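Local coordinates for ferric vibriobactin ABC transporter, periplasmic ferric vibriobactin-binding protein (Vibrio cholerae, PDB 3R5T) that binds the siderophore ferric vibriobactin in the periplasm, probably handing it to an ABC transporter for uptake of iron into the cell, at residues P20-R25 with T134-Q139; F56-K61 with R269-S274; R164-S169 with T223-E228. All blocks are in the same frame, centred on the assembly; numbering follows the deposited sequence.

Contact 1: residues P20-R25 with T134-Q139; sequences PSQPKR and TGLEEQ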
# COMPACT_ATOMS: atom_id res chain seq x y z
N PRO A 20 -24.41 3.62 -12.33
CA PRO A 20 -25.84 3.38 -12.59
C PRO A 20 -26.40 2.17 -11.85
O PRO A 20 -27.56 2.17 -11.45
CB PRO A 20 -25.88 3.11 -14.11
CG PRO A 20 -24.59 3.66 -14.64
CD PRO A 20 -23.58 3.51 -13.55
N SER A 21 -25.57 1.15 -11.68
CA SER A 21 -25.98 -0.10 -11.07
C SER A 21 -24.84 -0.67 -10.23
O SER A 21 -23.67 -0.37 -10.50
CB SER A 21 -26.36 -1.10 -12.17
OG SER A 21 -25.37 -1.13 -13.18
N GLN A 22 -25.16 -1.50 -9.24
CA GLN A 22 -24.09 -2.12 -8.43
C GLN A 22 -23.10 -2.84 -9.33
O GLN A 22 -23.46 -3.75 -10.06
CB GLN A 22 -24.63 -3.10 -7.40
CG GLN A 22 -23.56 -3.67 -6.48
CD GLN A 22 -24.13 -4.44 -5.30
OE1 GLN A 22 -25.26 -4.93 -5.36
NE2 GLN A 22 -23.34 -4.58 -4.23
N PRO A 23 -21.83 -2.46 -9.26
CA PRO A 23 -20.82 -3.12 -10.09
C PRO A 23 -20.71 -4.62 -9.81
O PRO A 23 -20.62 -5.06 -8.66
CB PRO A 23 -19.53 -2.42 -9.69
CG PRO A 23 -19.97 -1.05 -9.28
CD PRO A 23 -21.29 -1.26 -8.58
N LYS A 24 -20.70 -5.40 -10.89
CA LYS A 24 -20.49 -6.84 -10.78
C LYS A 24 -19.27 -7.33 -11.59
O LYS A 24 -18.85 -8.48 -11.47
CB LYS A 24 -21.75 -7.59 -11.23
CG LYS A 24 -22.98 -7.26 -10.37
CD LYS A 24 -22.77 -7.71 -8.93
CE LYS A 24 -23.80 -7.13 -7.95
NZ LYS A 24 -25.21 -7.47 -8.31
N ARG A 25 -18.69 -6.45 -12.40
CA ARG A 25 -17.56 -6.83 -13.25
C ARG A 25 -16.55 -5.70 -13.21
O ARG A 25 -16.53 -4.85 -14.10
CB ARG A 25 -18.00 -7.09 -14.71
CG ARG A 25 -18.99 -8.23 -14.87
CD ARG A 25 -18.31 -9.53 -15.27
NE ARG A 25 -17.45 -9.42 -16.46
CZ ARG A 25 -16.47 -10.28 -16.73
NH1 ARG A 25 -16.26 -11.31 -15.92
NH2 ARG A 25 -15.71 -10.12 -17.81
N THR A 134 -18.88 0.23 -4.63
CA THR A 134 -19.27 -1.10 -5.09
C THR A 134 -20.47 -1.68 -4.34
O THR A 134 -20.92 -2.79 -4.64
CB THR A 134 -18.10 -2.08 -4.94
OG1 THR A 134 -17.66 -2.09 -3.58
CG2 THR A 134 -16.93 -1.65 -5.82
N GLY A 135 -20.99 -0.94 -3.36
CA GLY A 135 -22.09 -1.42 -2.54
C GLY A 135 -21.65 -2.53 -1.61
O GLY A 135 -22.45 -3.38 -1.22
N LEU A 136 -20.37 -2.50 -1.23
CA LEU A 136 -19.82 -3.55 -0.39
C LEU A 136 -19.45 -2.98 0.99
O LEU A 136 -18.48 -3.40 1.61
CB LEU A 136 -18.63 -4.23 -1.07
CG LEU A 136 -18.99 -4.95 -2.37
CD1 LEU A 136 -17.75 -5.50 -3.08
CD2 LEU A 136 -19.98 -6.07 -2.08
N GLU A 137 -20.25 -2.04 1.46
CA GLU A 137 -20.01 -1.41 2.76
C GLU A 137 -20.01 -2.43 3.91
O GLU A 137 -19.20 -2.33 4.83
CB GLU A 137 -21.03 -0.29 3.02
CG GLU A 137 -21.00 0.80 1.95
CD GLU A 137 -22.02 0.59 0.82
OE1 GLU A 137 -22.47 -0.55 0.60
OE2 GLU A 137 -22.36 1.59 0.16
N GLU A 138 -20.89 -3.43 3.83
CA GLU A 138 -20.95 -4.46 4.87
C GLU A 138 -19.63 -5.20 4.93
O GLU A 138 -19.06 -5.38 6.01
CB GLU A 138 -22.06 -5.48 4.59
CG GLU A 138 -23.47 -4.99 4.80
CD GLU A 138 -24.45 -6.15 4.98
OE1 GLU A 138 -24.03 -7.19 5.51
OE2 GLU A 138 -25.64 -6.00 4.62
N GLN A 139 -19.18 -5.65 3.76
CA GLN A 139 -17.94 -6.39 3.67
C GLN A 139 -16.76 -5.57 4.13
O GLN A 139 -15.90 -6.05 4.86
CB GLN A 139 -17.68 -6.84 2.23
CG GLN A 139 -18.54 -8.01 1.78
CD GLN A 139 -20.00 -7.65 1.57
OE1 GLN A 139 -20.89 -8.51 1.66
NE2 GLN A 139 -20.27 -6.37 1.30
O HOH W 1 -19.94 -5.09 -6.03

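Contact 2: residues F56-K61 with R269-S274; sequences FEQWRK and RIDLFS. With VBN ((4S,5R)-N-{3-[(2,3-dihydroxybenzoyl)amino]propyl}-2-(2,3-dihydroxyphenyl)-N-[3-({[(4S,5R)-2-(2,3-dihydroxyphenyl)-5-met hyl-4,5-dihydro-1,3-oxazol-4-yl]carbonyl}amino)propyl]-5-methyl-4,5-dihydro-1,3-oxazole-4-carboxamide), chain B.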
# COMPACT_ATOMS: atom_id res chain seq x y z
N PHE A 56 1.25 -8.24 -7.31
CA PHE A 56 1.97 -8.25 -6.03
C PHE A 56 1.87 -9.62 -5.37
O PHE A 56 0.78 -10.20 -5.31
CB PHE A 56 1.49 -7.15 -5.07
CG PHE A 56 1.84 -5.76 -5.50
CD1 PHE A 56 3.14 -5.45 -5.91
CD2 PHE A 56 0.89 -4.76 -5.50
CE1 PHE A 56 3.46 -4.15 -6.30
CE2 PHE A 56 1.21 -3.46 -5.87
CZ PHE A 56 2.49 -3.16 -6.30
N GLU A 57 2.98 -10.11 -4.85
CA GLU A 57 3.05 -11.50 -4.38
C GLU A 57 2.16 -11.80 -3.18
O GLU A 57 1.73 -12.94 -3.01
CB GLU A 57 4.51 -11.88 -4.06
CG GLU A 57 4.72 -13.36 -3.81
CD GLU A 57 4.42 -14.25 -5.01
OE1 GLU A 57 4.28 -13.75 -6.16
OE2 GLU A 57 4.32 -15.47 -4.80
N GLN A 58 1.89 -10.80 -2.36
CA GLN A 58 1.03 -11.03 -1.21
C GLN A 58 -0.38 -11.53 -1.59
O GLN A 58 -1.05 -12.16 -0.76
CB GLN A 58 0.93 -9.80 -0.31
CG GLN A 58 0.31 -8.57 -0.98
CD GLN A 58 1.33 -7.65 -1.59
OE1 GLN A 58 2.46 -8.07 -1.93
NE2 GLN A 58 0.96 -6.37 -1.76
N TRP A 59 -0.84 -11.19 -2.80
CA TRP A 59 -2.20 -11.58 -3.24
C TRP A 59 -2.27 -12.29 -4.59
O TRP A 59 -3.35 -12.65 -5.03
CB TRP A 59 -3.22 -10.41 -3.18
CG TRP A 59 -2.81 -9.14 -3.87
CD1 TRP A 59 -2.38 -7.99 -3.28
CD2 TRP A 59 -2.83 -8.89 -5.29
NE1 TRP A 59 -2.11 -7.04 -4.23
CE2 TRP A 59 -2.38 -7.56 -5.47
CE3 TRP A 59 -3.19 -9.64 -6.41
CZ2 TRP A 59 -2.28 -6.97 -6.73
CZ3 TRP A 59 -3.10 -9.06 -7.65
CH2 TRP A 59 -2.65 -7.74 -7.80
N ARG A 60 -1.12 -12.51 -5.22
CA ARG A 60 -1.09 -13.15 -6.53
C ARG A 60 -1.88 -14.46 -6.57
O ARG A 60 -2.71 -14.67 -7.46
CB ARG A 60 0.35 -13.41 -6.99
CG ARG A 60 0.45 -14.03 -8.40
CD ARG A 60 1.88 -14.38 -8.76
NE ARG A 60 2.51 -15.22 -7.75
CZ ARG A 60 2.39 -16.55 -7.69
NH1 ARG A 60 1.66 -17.20 -8.59
NH2 ARG A 60 3.01 -17.21 -6.73
N LYS A 61 -1.61 -15.35 -5.63
CA LYS A 61 -2.25 -16.66 -5.66
C LYS A 61 -3.77 -16.56 -5.48
O LYS A 61 -4.52 -17.30 -6.12
CB LYS A 61 -1.66 -17.60 -4.61
CG LYS A 61 -0.20 -17.93 -4.87
CD LYS A 61 0.32 -18.99 -3.91
CE LYS A 61 0.33 -18.49 -2.47
NZ LYS A 61 1.24 -17.32 -2.27
N ARG A 269 3.79 -2.19 -1.19
CA ARG A 269 2.51 -1.50 -1.03
C ARG A 269 1.73 -2.18 0.08
O ARG A 269 1.92 -3.40 0.32
CB ARG A 269 1.70 -1.56 -2.33
CG ARG A 269 2.18 -0.63 -3.44
CD ARG A 269 1.99 0.82 -3.12
NE ARG A 269 1.94 1.68 -4.30
CZ ARG A 269 2.93 2.44 -4.74
NH1 ARG A 269 4.10 2.48 -4.10
NH2 ARG A 269 2.76 3.20 -5.82
N ILE A 270 0.88 -1.42 0.76
CA ILE A 270 0.10 -1.92 1.89
C ILE A 270 -1.33 -2.24 1.50
O ILE A 270 -2.09 -1.38 1.05
CB ILE A 270 0.05 -0.91 3.04
CG1 ILE A 270 1.47 -0.57 3.51
CG2 ILE A 270 -0.82 -1.46 4.16
CD1 ILE A 270 2.24 -1.77 3.98
N ASP A 271 -1.70 -3.50 1.65
CA ASP A 271 -3.09 -3.91 1.54
C ASP A 271 -3.32 -4.88 2.71
O ASP A 271 -2.40 -5.14 3.48
CB ASP A 271 -3.36 -4.53 0.16
CG ASP A 271 -2.37 -5.60 -0.19
OD1 ASP A 271 -1.69 -5.47 -1.23
OD2 ASP A 271 -2.28 -6.57 0.59
N LEU A 272 -4.52 -5.41 2.85
CA LEU A 272 -4.81 -6.33 3.95
C LEU A 272 -3.80 -7.47 4.01
O LEU A 272 -3.34 -7.85 5.09
CB LEU A 272 -6.20 -6.91 3.77
CG LEU A 272 -6.55 -8.03 4.75
CD1 LEU A 272 -6.54 -7.57 6.22
CD2 LEU A 272 -7.91 -8.63 4.37
N PHE A 273 -3.42 -7.99 2.84
CA PHE A 273 -2.56 -9.15 2.79
C PHE A 273 -1.13 -8.84 3.18
O PHE A 273 -0.54 -9.55 4.00
CB PHE A 273 -2.70 -9.80 1.41
CG PHE A 273 -4.13 -10.01 1.03
CD1 PHE A 273 -4.78 -9.15 0.16
CD2 PHE A 273 -4.86 -11.02 1.64
CE1 PHE A 273 -6.13 -9.35 -0.14
CE2 PHE A 273 -6.20 -11.22 1.34
CZ PHE A 273 -6.83 -10.38 0.45
N SER A 274 -0.56 -7.78 2.63
CA SER A 274 0.80 -7.44 3.05
C SER A 274 0.82 -6.89 4.48
O SER A 274 1.80 -7.09 5.19
CB SER A 274 1.47 -6.45 2.10
OG SER A 274 0.68 -5.30 1.88
C VBN B . 10.14 3.99 -9.09
N VBN B . 7.64 4.32 -9.31
O VBN B . 10.31 5.10 -8.71
CA VBN B . 8.81 3.56 -9.70
CB VBN B . 8.76 3.69 -11.26
CAB VBN B . 7.40 -3.98 -7.31
OAC VBN B . 11.76 4.05 -3.80
OAD VBN B . 9.10 -0.98 -10.33
OAF VBN B . 5.97 4.16 -5.43
OAG VBN B . 4.54 8.13 -7.49
OAH VBN B . 4.61 3.69 -8.11
OAI VBN B . 8.45 3.97 -6.38
OAJ VBN B . 6.21 6.01 -7.80
OAK VBN B . 6.65 1.91 -7.92
CAL VBN B . 7.90 4.48 -2.24
CAM VBN B . 5.33 8.27 -11.12
CAN VBN B . 2.86 0.48 -8.82
CAO VBN B . 6.78 4.41 -3.14
CAP VBN B . 4.76 8.60 -9.86
CAQ VBN B . 3.05 1.89 -8.59
CAR VBN B . 9.25 4.38 -2.75
CAS VBN B . 6.22 7.19 -11.25
CAT VBN B . 3.96 -0.41 -8.78
CAU VBN B . 13.04 3.46 -7.40
CAV VBN B . 12.22 0.72 -9.41
CAW VBN B . 12.52 4.56 -6.46
CAX VBN B . 11.90 -0.76 -9.72
CAY VBN B . 12.60 3.56 -8.86
CAZ VBN B . 11.06 1.70 -9.69
NBB VBN B . 11.14 4.42 -5.99
NBC VBN B . 10.87 -1.27 -8.82
NBD VBN B . 7.58 -0.53 -7.78
OBF VBN B . 6.18 -2.20 -8.63
CBG VBN B . 10.89 4.18 -4.58
CBH VBN B . 9.47 -1.31 -9.24
CBJ VBN B . 7.58 5.41 -10.24
CBK VBN B . 7.01 4.25 -4.54
CBL VBN B . 5.08 7.83 -8.72
CBM VBN B . 4.34 2.35 -8.31
CBN VBN B . 8.28 4.16 -5.02
CBO VBN B . 5.92 6.81 -8.86
CBP VBN B . 5.40 1.48 -8.28
CBQ VBN B . 9.45 4.23 -4.08
CBR VBN B . 6.49 6.46 -10.17
CBS VBN B . 5.20 0.04 -8.50
CBU VBN B . 7.48 -2.89 -8.37
CBW VBN B . 6.42 -0.83 -8.55
CBX VBN B . 8.47 -1.64 -8.14
NBY VBN B . 11.25 3.06 -9.16
OG1 VBN B . 8.12 5.03 -11.48
CG2 VBN B . 8.25 2.51 -12.07
O HOH W 2 3.52 -4.91 -1.96
O HOH W 3 -2.22 -4.27 -4.08

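Contact 3: residues R164-S169 with T223-E228; sequences RANIVS and TQLQAE. With VBN ((4S,5R)-N-{3-[(2,3-dihydroxybenzoyl)amino]propyl}-2-(2,3-dihydroxyphenyl)-N-[3-({[(4S,5R)-2-(2,3-dihydroxyphenyl)-5-met hyl-4,5-dihydro-1,3-oxazol-4-yl]carbonyl}amino)propyl]-5-methyl-4,5-dihydro-1,3-oxazole-4-carboxamide), chain B.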
# COMPACT_ATOMS: atom_id res chain seq x y z
N ARG A 164 11.53 5.96 18.64
CA ARG A 164 10.75 6.07 17.41
C ARG A 164 11.36 5.24 16.30
O ARG A 164 12.48 4.72 16.43
CB ARG A 164 10.69 7.52 16.95
CG ARG A 164 10.24 8.48 18.06
CD ARG A 164 10.06 9.88 17.50
NE ARG A 164 11.33 10.49 17.10
CZ ARG A 164 11.43 11.48 16.23
NH1 ARG A 164 12.62 11.98 15.92
NH2 ARG A 164 10.34 11.98 15.67
N ALA A 165 10.61 5.11 15.22
CA ALA A 165 11.09 4.39 14.03
C ALA A 165 10.84 5.20 12.78
O ALA A 165 9.87 5.93 12.69
CB ALA A 165 10.41 3.03 13.92
N ASN A 166 11.72 5.04 11.79
CA ASN A 166 11.42 5.53 10.45
C ASN A 166 11.21 4.37 9.49
O ASN A 166 11.53 3.23 9.81
CB ASN A 166 12.51 6.49 9.92
CG ASN A 166 13.90 5.96 10.12
OD1 ASN A 166 14.21 4.82 9.77
ND2 ASN A 166 14.77 6.80 10.70
N ILE A 167 10.62 4.66 8.34
CA ILE A 167 10.38 3.66 7.31
C ILE A 167 11.01 4.17 6.04
O ILE A 167 10.69 5.26 5.55
CB ILE A 167 8.87 3.44 7.08
CG1 ILE A 167 8.19 3.03 8.39
CG2 ILE A 167 8.65 2.39 6.00
CD1 ILE A 167 6.66 3.04 8.31
N VAL A 168 11.92 3.37 5.47
CA VAL A 168 12.75 3.84 4.38
C VAL A 168 12.63 2.94 3.16
O VAL A 168 12.59 1.72 3.29
CB VAL A 168 14.24 3.86 4.82
CG1 VAL A 168 15.16 4.22 3.66
CG2 VAL A 168 14.45 4.81 6.00
N SER A 169 12.59 3.56 1.98
CA SER A 169 12.81 2.86 0.71
C SER A 169 14.23 3.17 0.27
O SER A 169 14.55 4.28 -0.12
CB SER A 169 11.80 3.34 -0.33
OG SER A 169 11.98 2.63 -1.55
N THR A 223 21.45 10.35 6.23
CA THR A 223 22.34 10.48 7.38
C THR A 223 21.73 11.32 8.50
O THR A 223 22.22 11.28 9.62
CB THR A 223 23.69 11.12 7.03
OG1 THR A 223 23.50 12.48 6.64
CG2 THR A 223 24.39 10.34 5.91
N GLN A 224 20.67 12.06 8.19
CA GLN A 224 20.06 12.97 9.16
C GLN A 224 18.89 12.36 9.92
O GLN A 224 18.33 13.00 10.82
CB GLN A 224 19.63 14.26 8.46
CG GLN A 224 20.81 15.00 7.81
CD GLN A 224 20.38 16.22 7.00
OE1 GLN A 224 19.71 16.10 5.99
NE2 GLN A 224 20.80 17.40 7.45
N LEU A 225 18.53 11.12 9.59
CA LEU A 225 17.43 10.46 10.29
C LEU A 225 17.78 10.20 11.75
O LEU A 225 18.90 9.80 12.08
CB LEU A 225 17.05 9.16 9.56
CG LEU A 225 16.46 9.36 8.17
CD1 LEU A 225 16.38 8.04 7.41
CD2 LEU A 225 15.08 9.99 8.28
N GLN A 226 16.84 10.45 12.66
CA GLN A 226 17.17 10.38 14.08
C GLN A 226 16.59 9.17 14.82
O GLN A 226 17.01 8.88 15.94
CB GLN A 226 16.75 11.67 14.79
CG GLN A 226 17.42 12.94 14.26
CD GLN A 226 18.86 13.11 14.74
OE1 GLN A 226 19.38 14.23 14.78
NE2 GLN A 226 19.51 12.01 15.10
N ALA A 227 15.65 8.47 14.20
CA ALA A 227 14.98 7.38 14.90
C ALA A 227 15.94 6.25 15.28
O ALA A 227 16.90 5.94 14.57
CB ALA A 227 13.79 6.86 14.11
N GLU A 228 15.62 5.63 16.41
CA GLU A 228 16.40 4.55 16.97
C GLU A 228 16.18 3.23 16.25
O GLU A 228 16.93 2.28 16.44
CB GLU A 228 16.05 4.38 18.45
CG GLU A 228 16.37 5.60 19.31
CD GLU A 228 15.19 6.54 19.56
OE1 GLU A 228 14.27 6.67 18.71
OE2 GLU A 228 15.18 7.16 20.65
C VBN B . 10.14 3.99 -9.09
N VBN B . 7.64 4.32 -9.31
O VBN B . 10.31 5.10 -8.71
CA VBN B . 8.81 3.56 -9.70
CB VBN B . 8.76 3.69 -11.26
CAB VBN B . 7.40 -3.98 -7.31
OAC VBN B . 11.76 4.05 -3.80
OAD VBN B . 9.10 -0.98 -10.33
OAF VBN B . 5.97 4.16 -5.43
OAG VBN B . 4.54 8.13 -7.49
OAH VBN B . 4.61 3.69 -8.11
OAI VBN B . 8.45 3.97 -6.38
OAJ VBN B . 6.21 6.01 -7.80
OAK VBN B . 6.65 1.91 -7.92
CAL VBN B . 7.90 4.48 -2.24
CAM VBN B . 5.33 8.27 -11.12
CAN VBN B . 2.86 0.48 -8.82
CAO VBN B . 6.78 4.41 -3.14
CAP VBN B . 4.76 8.60 -9.86
CAQ VBN B . 3.05 1.89 -8.59
CAR VBN B . 9.25 4.38 -2.75
CAS VBN B . 6.22 7.19 -11.25
CAT VBN B . 3.96 -0.41 -8.78
CAU VBN B . 13.04 3.46 -7.40
CAV VBN B . 12.22 0.72 -9.41
CAW VBN B . 12.52 4.56 -6.46
CAX VBN B . 11.90 -0.76 -9.72
CAY VBN B . 12.60 3.56 -8.86
CAZ VBN B . 11.06 1.70 -9.69
NBB VBN B . 11.14 4.42 -5.99
NBC VBN B . 10.87 -1.27 -8.82
NBD VBN B . 7.58 -0.53 -7.78
OBF VBN B . 6.18 -2.20 -8.63
CBG VBN B . 10.89 4.18 -4.58
CBH VBN B . 9.47 -1.31 -9.24
CBJ VBN B . 7.58 5.41 -10.24
CBK VBN B . 7.01 4.25 -4.54
CBL VBN B . 5.08 7.83 -8.72
CBM VBN B . 4.34 2.35 -8.31
CBN VBN B . 8.28 4.16 -5.02
CBO VBN B . 5.92 6.81 -8.86
CBP VBN B . 5.40 1.48 -8.28
CBQ VBN B . 9.45 4.23 -4.08
CBR VBN B . 6.49 6.46 -10.17
CBS VBN B . 5.20 0.04 -8.50
CBU VBN B . 7.48 -2.89 -8.37
CBW VBN B . 6.42 -0.83 -8.55
CBX VBN B . 8.47 -1.64 -8.14
NBY VBN B . 11.25 3.06 -9.16
OG1 VBN B . 8.12 5.03 -11.48
CG2 VBN B . 8.25 2.51 -12.07
O HOH W 4 13.93 9.78 17.69
O HOH W 5 17.58 6.38 11.95

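Contact 1: residues P20-R25 with T134-Q139
Pro23 and Thr134 bring the two backbones closest, with their CA atoms 5.6 Å apart. Residues 20-25 are an irregular link between strands 16-19 and 26-28. Residues 134-139 run from the last residue of helix 123-134, through Gly135 and Leu136, into helix 137-155. Gly135 leaves the helical conformation with a positive phi of 72°, and Leu136 takes the N-cap position of the next helix. The main polar link comes from Gln22. Its CG is anti to the backbone N (chi1 -176°) and the chain beyond is extended, which carries the amide across to the helix end. Gln22 NE2 donates to Thr134 O at 3.0 Å, meeting a lone pair in the carbonyl plane. A water makes a second bridge, donating to Pro23 O and to Thr134 O. Thr134 O is therefore gripped by two donors. Beside these bonds the Pro23 ring rests on the helix end, with CD 4.0 Å from Thr134 CA. Pro23 and Thr134 both also touch Leu89 of strand 89-93. Thr134 OG1 turns back to Leu130 O. The contact joins the loop before strand 26-28 to the break between two helices, at the margin of the domain built on the parallel sheet.

Contact 2: residues F56-K61 with R269-S274
Gln58 and Asp271 form the tight, buried polar centre of this contact. Gln58 NE2 donates to Asp271 OD1 at 2.8 Å, and the bond is nearly straight at 171°. OD1 is met on its syn side, somewhat out of the carboxylate plane. A bend at chi2 (-93°) sets Gln58 CD toward the acid, and NE2 completes the reach. Trp59 places the edge of its indole beside the same oxygen, with CD1 3.3 Å from Asp271 OD1. A water accepts from Trp59 NE1 and lies 3.1 Å from Asp271 OD1. Ser274 N donates to Asp271 OD2 at 2.9 Å. Phe273 N donates weakly to the same oxygen. Ser274 OG accepts from Asp271 N in return and donates to Arg269 O. Phe273 CB lies against Gln58 O and CB, and its CD1 meets Trp59 CB.

Toward the ligand, a second water bridges Gln58 NE2 and Arg269 N. Phe56 CZ lies 3.8 Å from Arg269 CG and also touches vibriobactin CAT. The solvent side is different: there the exposed Glu57 is held side-on by Arg60 through two nitrogens.

Arg269 NH1 donates to vibriobactin OAF at 2.8 Å, while Thr32 and Tyr118 hold its guanidinium. Asp271 and Ser274 form a capping box that starts helix 272-286. Arg269, two residues before the cap, belongs to the vibriobactin pocket, its side chain about 4 Å from the iron(III) ion.

Contact 3: residues R164-S169 with T223-E228
Glu228 reaches Arg164 through a bend at chi2 (97°), which sets its CD back toward the backbone of Arg164. Asn166 holds CG between its backbone N and carbonyl carbon (chi1 47°), which directs CG to the 223-228 loop. Glu228 OE1 accepts from Arg164 N at 2.8 Å in an almost straight bond (174°). The N-H comes from above the carboxylate plane. A water adds a second link: it accepts from Arg164 NE and donates to Glu228 OE1. The charged groups themselves do not touch. Asn166 ND2 lies 3.5 Å from both Leu225 CB and Ala227 CB. It also donates to a water that bridges to Ala227 O, and to Glu198. Asn166 OD1 is hydrogen-bonded to Thr230 OG1. Ala227 CB lies against the backbone of Arg164 and Ala165, 3.4 Å from Arg164 O. Farther along, Val168 CG2 meets Leu225 CD1 at 4.0 Å. Ser169 OG donates to vibriobactin OAC at 2.7 Å. The contact lies where the loop runs into strand 229-233, the parallel neighbour of 165-169 in the mixed sheet of the second domain. Strand 165-169 ends at the siderophore pocket with Ser169.

How the contacts relate
Contacts 2 and 3 are buried, while contact 1 is only partly buried and lies near the surface. Contacts 1 and 3 are on opposite sides of the chain's centre, with their own centres about 41 Å apart. The centre of contact 2 is about 22 Å from that of contact 1 and 25 Å from that of contact 3. No helix or strand is common to two contacts, but contacts 2 and 3 both touch vibriobactin. Their chemistry differs with place. At the edge, contact 1 relies on backbone carbonyls and a bridging water. Beside the ligand, contact 2 has a buried carboxylate network. Contact 3 pairs a carboxylate-to-backbone bond with apolar contacts along a strand.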